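PDB 6KVR: fatty acid amide hydrolase from Candida albicans, which probably hydrolyses monocarboxylic acid amides to the carboxylate and ammonium, as a member of the amidase signature family. Local coordinates for residues V101-F104 and K105-H109; S521-E524 and Q525-E529. All coordinates share one frame; numbering follows the deposited sequence.

Interaction 1 (V101-F104 and K105-H109)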
loop_
_atom_site.group_PDB
_atom_site.type_symbol
_atom_site.label_atom_id
_atom_site.label_comp_id
_atom_site.label_asym_id
_atom_site.label_seq_id
_atom_site.Cartn_x
_atom_site.Cartn_y
_atom_site.Cartn_z
ATOM N N VAL A 101 11.296 -35.985 -14.410
ATOM C CA VAL A 101 11.159 -37.113 -13.495
ATOM C C VAL A 101 12.464 -37.360 -12.741
ATOM O O VAL A 101 12.479 -37.471 -11.508
ATOM C CB VAL A 101 10.708 -38.361 -14.267
ATOM C CG1 VAL A 101 10.858 -39.602 -13.392
ATOM C CG2 VAL A 101 9.263 -38.183 -14.749
ATOM N N GLU A 102 13.579 -37.453 -13.465
ATOM C CA GLU A 102 14.848 -37.728 -12.808
ATOM C C GLU A 102 15.242 -36.589 -11.863
ATOM O O GLU A 102 15.752 -36.836 -10.763
ATOM C CB GLU A 102 15.904 -38.014 -13.877
ATOM C CG GLU A 102 16.819 -36.883 -14.250
ATOM C CD GLU A 102 17.773 -37.270 -15.377
ATOM O OE1 GLU A 102 18.609 -38.191 -15.183
ATOM O OE2 GLU A 102 17.662 -36.667 -16.466
ATOM N N VAL A 103 14.959 -35.339 -12.244
ATOM C CA VAL A 103 15.255 -34.220 -11.355
ATOM C C VAL A 103 14.390 -34.290 -10.101
ATOM O O VAL A 103 14.865 -34.034 -8.989
ATOM C CB VAL A 103 15.085 -32.889 -12.103
ATOM C CG1 VAL A 103 14.977 -31.718 -11.115
ATOM C CG2 VAL A 103 16.252 -32.683 -13.058
ATOM N N PHE A 104 13.123 -34.692 -10.251
ATOM C CA PHE A 104 12.240 -34.807 -9.095
ATOM C C PHE A 104 12.699 -35.893 -8.129
ATOM O O PHE A 104 12.689 -35.694 -6.907
ATOM C CB PHE A 104 10.815 -35.094 -9.551
ATOM C CG PHE A 104 9.874 -35.337 -8.413
ATOM C CD1 PHE A 104 9.426 -34.282 -7.633
ATOM C CD2 PHE A 104 9.477 -36.620 -8.093
ATOM C CE1 PHE A 104 8.574 -34.513 -6.584
ATOM C CE2 PHE A 104 8.628 -36.856 -7.043
ATOM C CZ PHE A 104 8.178 -35.808 -6.279
ATOM N N LYS A 105 13.072 -37.062 -8.655
ATOM C CA LYS A 105 13.403 -38.199 -7.797
ATOM C C LYS A 105 14.627 -37.914 -6.936
ATOM O O LYS A 105 14.714 -38.386 -5.794
ATOM C CB LYS A 105 13.634 -39.448 -8.647
ATOM C CG LYS A 105 12.474 -39.819 -9.555
ATOM C CD LYS A 105 12.566 -41.264 -10.026
ATOM C CE LYS A 105 11.280 -42.020 -9.768
ATOM N NZ LYS A 105 11.185 -42.397 -8.326
ATOM N N ALA A 106 15.592 -37.157 -7.467
ATOM C CA ALA A 106 16.749 -36.795 -6.656
ATOM C C ALA A 106 16.328 -35.918 -5.485
ATOM O O ALA A 106 16.607 -36.236 -4.323
ATOM C CB ALA A 106 17.801 -36.097 -7.512
ATOM N N PHE A 107 15.610 -34.824 -5.778
ATOM C CA PHE A 107 15.144 -33.933 -4.724
ATOM C C PHE A 107 14.206 -34.654 -3.763
ATOM O O PHE A 107 14.281 -34.454 -2.543
ATOM C CB PHE A 107 14.461 -32.711 -5.346
ATOM C CG PHE A 107 15.428 -31.676 -5.828
ATOM C CD1 PHE A 107 16.049 -30.824 -4.928
ATOM C CD2 PHE A 107 15.733 -31.565 -7.179
ATOM C CE1 PHE A 107 16.949 -29.884 -5.363
ATOM C CE2 PHE A 107 16.637 -30.627 -7.622
ATOM C CZ PHE A 107 17.244 -29.777 -6.715
ATOM N N ALA A 108 13.333 -35.513 -4.288
ATOM C CA ALA A 108 12.420 -36.256 -3.426
ATOM C C ALA A 108 13.188 -37.131 -2.436
ATOM O O ALA A 108 12.856 -37.185 -1.240
ATOM C CB ALA A 108 11.478 -37.108 -4.283
ATOM N N HIS A 109 14.206 -37.847 -2.934
ATOM C CA HIS A 109 15.105 -38.596 -2.065
ATOM C C HIS A 109 15.760 -37.676 -1.038
ATOM O O HIS A 109 15.715 -37.940 0.169
ATOM C CB HIS A 109 16.162 -39.300 -2.931
ATOM C CG HIS A 109 16.968 -40.339 -2.210
ATOM N ND1 HIS A 109 17.812 -41.209 -2.871
ATOM C CD2 HIS A 109 17.073 -40.641 -0.893
ATOM C CE1 HIS A 109 18.393 -42.005 -1.992
ATOM N NE2 HIS A 109 17.960 -41.686 -0.786
#
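Phe104 and Ala108 meet one helical turn apart, the methyl of the alanine lying over one face of the phenylalanine ring. Phe104 CB sits 3.1 Å from Lys105 N, a closeness set by the chain itself. Further out, CG and CD2 also lie near Lys105 N, which stands oblique to the ring, neither over its face nor at its edge. With CG anti to the backbone N (chi1 175°), the ring leans along the helix toward its C-terminal end, and its far rim, CE2 and CZ, reaches Ala108. Phe104 CE2 is 4.0 Å from Ala108 CB, and that methyl stands 4.2 Å from the centroid of the Phe104 ring, 20° off the normal: a CH-pi contact offset toward the rim. The same pair is joined through the backbone, Ala108 N donating to Phe104 O at 2.7 Å. Tyr198 meets the Phe104 ring edge-to-face.

On another side of the helix Val103 and Phe107 run side by side. Val103 CG1 touches Phe107 CD2 at 4.0 Å, while Val103 O lies at the edge of the Phe107 ring, near its plane, 3.2 Å from CD2. The bond from Phe107 N to Val103 O is straight but weak, at 3.4 Å.

Val101 CG1 lies alongside the lysine chain, 4.1 Å from Lys105 CD. Beyond it the chain bends, and Lys105 NZ makes a weak hydrogen bond with Tyr46 OH. This is the i to i+4 pattern of an alpha-helix, here helix 100-118, packed between helices 76-82, 86-94 (Leu89 on Val103 and Phe107) and 126-143 (Ala133 on Phe104).

Interaction 2 (S521-E524 and Q525-E529)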
loop_
_atom_site.group_PDB
_atom_site.type_symbol
_atom_site.label_atom_id
_atom_site.label_comp_id
_atom_site.label_asym_id
_atom_site.label_seq_id
_atom_site.Cartn_x
_atom_site.Cartn_y
_atom_site.Cartn_z
ATOM N N SER A 521 18.734 -4.061 29.524
ATOM C CA SER A 521 17.368 -4.528 29.744
ATOM C C SER A 521 17.399 -5.980 30.211
ATOM O O SER A 521 18.415 -6.676 30.097
ATOM C CB SER A 521 16.531 -4.385 28.462
ATOM O OG SER A 521 16.980 -5.311 27.474
ATOM N N LYS A 522 16.265 -6.442 30.737
ATOM C CA LYS A 522 16.177 -7.853 31.089
ATOM C C LYS A 522 16.254 -8.724 29.837
ATOM O O LYS A 522 16.870 -9.800 29.857
ATOM C CB LYS A 522 14.882 -8.140 31.853
ATOM C CG LYS A 522 14.829 -7.645 33.303
ATOM C CD LYS A 522 13.633 -8.272 34.008
ATOM C CE LYS A 522 13.417 -7.734 35.419
ATOM N NZ LYS A 522 12.409 -6.635 35.451
ATOM N N LEU A 523 15.636 -8.267 28.735
ATOM C CA LEU A 523 15.658 -9.037 27.496
ATOM C C LEU A 523 17.082 -9.230 26.984
ATOM O O LEU A 523 17.450 -10.333 26.561
ATOM C CB LEU A 523 14.793 -8.351 26.439
ATOM C CG LEU A 523 14.655 -9.005 25.050
ATOM C CD1 LEU A 523 14.135 -10.428 25.149
ATOM C CD2 LEU A 523 13.740 -8.176 24.124
ATOM N N GLU A 524 17.899 -8.173 27.016
ATOM C CA GLU A 524 19.278 -8.321 26.568
ATOM C C GLU A 524 20.012 -9.345 27.411
ATOM O O GLU A 524 20.795 -10.143 26.882
ATOM C CB GLU A 524 20.026 -6.982 26.597
ATOM C CG GLU A 524 21.370 -7.064 25.856
ATOM C CD GLU A 524 22.127 -5.744 25.831
ATOM O OE1 GLU A 524 21.925 -4.935 26.756
ATOM O OE2 GLU A 524 22.918 -5.516 24.891
ATOM N N GLN A 525 19.771 -9.340 28.727
ATOM C CA GLN A 525 20.444 -10.284 29.613
ATOM C C GLN A 525 19.972 -11.707 29.346
ATOM O O GLN A 525 20.782 -12.640 29.258
ATOM C CB GLN A 525 20.194 -9.911 31.075
ATOM C CG GLN A 525 21.020 -10.747 32.032
ATOM C CD GLN A 525 20.641 -10.546 33.480
ATOM O OE1 GLN A 525 20.119 -9.510 33.853
ATOM N NE2 GLN A 525 20.896 -11.552 34.299
ATOM N N LEU A 526 18.654 -11.889 29.237
ATOM C CA LEU A 526 18.101 -13.186 28.870
ATOM C C LEU A 526 18.802 -13.756 27.633
ATOM O O LEU A 526 19.316 -14.884 27.652
ATOM C CB LEU A 526 16.597 -13.039 28.640
ATOM C CG LEU A 526 15.793 -14.243 28.156
ATOM C CD1 LEU A 526 16.047 -15.487 29.015
ATOM C CD2 LEU A 526 14.314 -13.878 28.141
ATOM N N GLU A 527 18.878 -12.962 26.567
ATOM C CA GLU A 527 19.467 -13.445 25.320
ATOM C C GLU A 527 20.968 -13.704 25.464
ATOM O O GLU A 527 21.460 -14.761 25.054
ATOM C CB GLU A 527 19.203 -12.436 24.198
ATOM C CG GLU A 527 17.776 -12.455 23.667
ATOM C CD GLU A 527 17.509 -13.600 22.671
ATOM O OE1 GLU A 527 18.469 -14.290 22.233
ATOM O OE2 GLU A 527 16.326 -13.801 22.313
ATOM N N ASN A 528 21.721 -12.738 26.015
ATOM C CA ASN A 528 23.178 -12.869 26.043
ATOM C C ASN A 528 23.637 -13.975 26.991
ATOM O O ASN A 528 24.654 -14.631 26.727
ATOM C CB ASN A 528 23.842 -11.556 26.458
ATOM C CG ASN A 528 23.956 -10.540 25.317
ATOM O OD1 ASN A 528 24.479 -9.446 25.520
ATOM N ND2 ASN A 528 23.446 -10.883 24.131
ATOM N N GLU A 529 22.924 -14.199 28.099
ATOM C CA GLU A 529 23.389 -15.227 29.027
ATOM C C GLU A 529 23.125 -16.637 28.511
ATOM O O GLU A 529 23.652 -17.592 29.082
ATOM C CB GLU A 529 22.767 -15.005 30.413
ATOM C CG GLU A 529 23.504 -13.900 31.201
ATOM C CD GLU A 529 22.936 -13.614 32.595
ATOM O OE1 GLU A 529 21.824 -14.095 32.949
ATOM O OE2 GLU A 529 23.620 -12.875 33.347
#
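Gln525 N donates to Ser521 O, the first i to i+4 bond of helix 522-529, and Ser521 is also the N-cap of that helix, its OG accepting from Glu524 N at 3.0 Å.

Three more backbone bonds carry the turn onward, into Lys522 O, Leu523 O and Glu524 O. Of these, Leu526 N to Lys522 O is the shortest at 2.8 Å and nearly straight.

Side-chain packing is lighter. Glu524 CG approaches Asn528 OD1 to 3.9 Å; the two side chains cross obliquely, with the carboxylate and amide planes 47° apart. Leu523 CD1 comes to 4.4 Å from Glu527 CG, and Tyr479 packs against both Leu523 and Leu526.

The polar ends of Glu524, Glu527 and Asn528 are buried and are satisfied by other parts of the chain. Glu524 OE2 forms a salt bridge with Arg520 and accepts from Arg354 N, while Asn528 OD1 accepts from Arg354 NE, so one arginine joins both side chains. A bend at chi2 carries the Glu527 carboxylate away from 521-524, to Asn480 N, Tyr479 N and Asn469 ND2.

Four residues apart, Gln525 NE2 donates to Glu529 OE1 at 3.0 Å; the acceptor lies close to the amide plane, but the amide nitrogen stands above the carboxylate plane.

In the fold
From the N terminus, the chain reaches interaction 1 in helix 100-118, after helices 76-82 and 86-94, which pack against it; helix 126-143 follows and packs there too. Interaction 2 comes far later, in the short helix 522-529 ahead of strand 540-546. Each contact lies in one continuous stretch of chain, interaction 1 wholly helical and interaction 2 starting at the N-cap residue, so neither closes a long loop, and the two stand in series without nesting or crossing. The centres of interaction 1 and interaction 2 are about 45 Å apart, on opposite sides of the chain's centre. Interaction 1 belongs to a cluster of helices, whereas interaction 2 joins its helix to the segments around Arg354 and Tyr479.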